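PDB 2WLR: thiosulfate sulfurtransferase YnjE from Escherichia coli, which transfers the outer sulfur of thiosulfate to cyanide, giving thiocyanate and sulfite, by way of a cysteine persulfide intermediate. Local coordinates for residues G20-R26 with P78-N84. Sequence-based numbering, arbitrary orientation.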
loop_
_atom_site.group_PDB
_atom_site.type_symbol
_atom_site.label_atom_id
_atom_site.label_comp_id
_atom_site.label_asym_id
_atom_site.label_seq_id
_atom_site.Cartn_x
_atom_site.Cartn_y
_atom_site.Cartn_z
ATOM N N GLY A 20 -11.488 -20.596 -16.899
ATOM C CA GLY A 20 -12.299 -19.736 -16.041
ATOM C C GLY A 20 -11.452 -18.915 -15.103
ATOM O O GLY A 20 -10.227 -19.015 -15.093
ATOM N N LYS A 21 -12.127 -18.089 -14.308
ATOM C CA LYS A 21 -11.476 -17.242 -13.324
ATOM C C LYS A 21 -12.157 -17.407 -11.959
ATOM O O LYS A 21 -13.377 -17.524 -11.872
ATOM C CB LYS A 21 -11.535 -15.778 -13.756
ATOM C CG LYS A 21 -10.625 -15.472 -14.958
ATOM C CD LYS A 21 -10.718 -14.024 -15.423
ATOM C CE LYS A 21 -9.904 -13.810 -16.695
ATOM N NZ LYS A 21 -10.534 -14.503 -17.860
ATOM N N ALA A 22 -11.347 -17.464 -10.911
ATOM C CA ALA A 22 -11.857 -17.501 -9.537
ATOM C C ALA A 22 -11.938 -16.073 -8.972
ATOM O O ALA A 22 -11.088 -15.230 -9.250
ATOM C CB ALA A 22 -10.959 -18.397 -8.664
ATOM N N ILE A 23 -12.965 -15.848 -8.146
ATOM C CA ILE A 23 -13.150 -14.541 -7.500
ATOM C C ILE A 23 -13.348 -14.756 -5.991
ATOM O O ILE A 23 -14.270 -15.432 -5.549
ATOM C CB ILE A 23 -14.352 -13.759 -8.037
ATOM C CG1 ILE A 23 -14.194 -13.547 -9.545
ATOM C CG2 ILE A 23 -14.483 -12.464 -7.256
ATOM C CD1 ILE A 23 -15.345 -12.766 -10.198
ATOM N N ASP A 24 -12.406 -14.204 -5.239
ATOM C CA ASP A 24 -12.352 -14.247 -3.782
ATOM C C ASP A 24 -13.171 -13.068 -3.284
ATOM O O ASP A 24 -12.839 -11.911 -3.563
ATOM C CB ASP A 24 -10.876 -14.124 -3.394
ATOM C CG ASP A 24 -10.596 -14.359 -1.938
ATOM O OD1 ASP A 24 -11.409 -14.048 -1.072
ATOM O OD2 ASP A 24 -9.480 -14.876 -1.636
ATOM N N THR A 25 -14.275 -13.352 -2.611
ATOM C CA THR A 25 -15.217 -12.341 -2.140
ATOM C C THR A 25 -14.959 -11.823 -0.722
ATOM O O THR A 25 -15.716 -11.015 -0.208
ATOM C CB THR A 25 -16.663 -12.854 -2.262
ATOM O OG1 THR A 25 -16.884 -13.880 -1.299
ATOM C CG2 THR A 25 -16.965 -13.337 -3.707
ATOM N N ARG A 26 -13.835 -12.236 -0.138
ATOM C CA ARG A 26 -13.473 -11.810 1.198
ATOM C C ARG A 26 -12.784 -10.436 1.169
ATOM O O ARG A 26 -12.308 -10.023 0.147
ATOM C CB ARG A 26 -12.470 -12.813 1.768
ATOM C CG ARG A 26 -13.026 -14.199 1.938
ATOM C CD ARG A 26 -12.002 -15.169 2.462
ATOM N NE ARG A 26 -10.917 -15.292 1.516
ATOM C CZ ARG A 26 -9.791 -15.958 1.756
ATOM N NH1 ARG A 26 -9.589 -16.557 2.927
ATOM N NH2 ARG A 26 -8.844 -15.984 0.860
ATOM N N PRO A 78 -16.556 -19.076 -17.541
ATOM C CA PRO A 78 -16.884 -19.421 -16.140
ATOM C C PRO A 78 -16.189 -18.510 -15.114
ATOM O O PRO A 78 -15.016 -18.206 -15.245
ATOM C CB PRO A 78 -16.384 -20.863 -15.977
ATOM C CG PRO A 78 -15.917 -21.314 -17.349
ATOM C CD PRO A 78 -15.852 -20.156 -18.255
ATOM N N VAL A 79 -16.947 -18.040 -14.131
ATOM C CA VAL A 79 -16.341 -17.445 -12.935
ATOM C C VAL A 79 -16.800 -18.249 -11.737
ATOM O O VAL A 79 -17.951 -18.669 -11.665
ATOM C CB VAL A 79 -16.610 -15.907 -12.786
ATOM C CG1 VAL A 79 -16.194 -15.212 -14.069
ATOM C CG2 VAL A 79 -18.059 -15.610 -12.441
ATOM N N ALA A 80 -15.871 -18.563 -10.830
ATOM C CA ALA A 80 -16.193 -19.364 -9.651
ATOM C C ALA A 80 -15.877 -18.543 -8.414
ATOM O O ALA A 80 -14.728 -18.128 -8.215
ATOM C CB ALA A 80 -15.406 -20.634 -9.635
ATOM N N LEU A 81 -16.895 -18.298 -7.604
ATOM C CA LEU A 81 -16.796 -17.465 -6.410
ATOM C C LEU A 81 -16.494 -18.286 -5.187
ATOM O O LEU A 81 -16.880 -19.458 -5.077
ATOM C CB LEU A 81 -18.106 -16.729 -6.158
ATOM C CG LEU A 81 -18.740 -15.976 -7.324
ATOM C CD1 LEU A 81 -19.933 -15.176 -6.869
ATOM C CD2 LEU A 81 -17.771 -15.104 -8.033
ATOM N N TYR A 82 -15.780 -17.677 -4.247
ATOM C CA TYR A 82 -15.648 -18.264 -2.930
ATOM C C TYR A 82 -15.586 -17.248 -1.824
ATOM O O TYR A 82 -15.448 -16.034 -2.054
ATOM C CB TYR A 82 -14.485 -19.257 -2.881
ATOM C CG TYR A 82 -13.115 -18.618 -3.022
ATOM C CD1 TYR A 82 -12.528 -18.447 -4.262
ATOM C CD2 TYR A 82 -12.379 -18.279 -1.912
ATOM C CE1 TYR A 82 -11.257 -17.879 -4.398
ATOM C CE2 TYR A 82 -11.126 -17.707 -2.030
ATOM C CZ TYR A 82 -10.545 -17.529 -3.269
ATOM O OH TYR A 82 -9.292 -16.961 -3.320
ATOM N N GLY A 83 -15.750 -17.743 -0.616
ATOM C CA GLY A 83 -15.865 -16.933 0.565
ATOM C C GLY A 83 -17.063 -17.324 1.386
ATOM O O GLY A 83 -17.586 -18.425 1.227
ATOM N N ASN A 84 -17.494 -16.438 2.272
ATOM C CA ASN A 84 -18.705 -16.762 3.026
ATOM C C ASN A 84 -19.957 -16.690 2.169
ATOM O O ASN A 84 -19.983 -16.006 1.144
ATOM C CB ASN A 84 -18.825 -15.997 4.316
ATOM C CG ASN A 84 -19.096 -14.558 4.118
ATOM O OD1 ASN A 84 -20.200 -14.170 3.685
ATOM N ND2 ASN A 84 -18.135 -13.729 4.475
HETATM O O HOH W 1 -16.350 -13.793 1.652
#
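D24 lies across the ring of Y82 where two parallel strands, 21-24 and 79-82, reach their C-terminal ends. D24 CA sits over one face of the Y82 ring, 3.9 Å from the centroid, as a CH-pi contact. D24 CB lies beside Y82 CZ and OH; with D24 CG anti to the backbone N (chi1 -171°), the carboxylate is carried across the ring, and D24 CG is 3.4 Å from Y82 CE2. D24 OD1 takes the backbone N-H of R26 through its anti lone pair, closing an Asx turn. R26 also grips the carboxylate side-on in a salt bridge, NE to D24 OD1 and NH2 to the syn lone pair of D24 OD2 (2.8 Å), both oxygens nearly in the guanidinium plane. Aspartate suits this place because its short carboxylate meets main chain and guanidinium together; an alanine here would probably leave the buried R26 without its charge partner and the turn without its side-chain acceptor. Tyrosine suits its own because its ring face takes D24 CA while its OH reaches D24 OD2 (weakly) and E45 N. T25 OG1 bonds to Y82 O at 2.7 Å, joining T25 N there, while a water links OG1 to N84 N. Glycine fits at G83, since a CB would collide with T25 OG1. On the other face, branched I23 rests its CB 3.7 Å from L81 CD2 and meets L95 of helix 85-97. Alternating backbone bonds, such as I23 N to A80 O (2.9 Å), join neighbouring central strands of the parallel sheet in the first rhodanese domain, an alpha/beta fold.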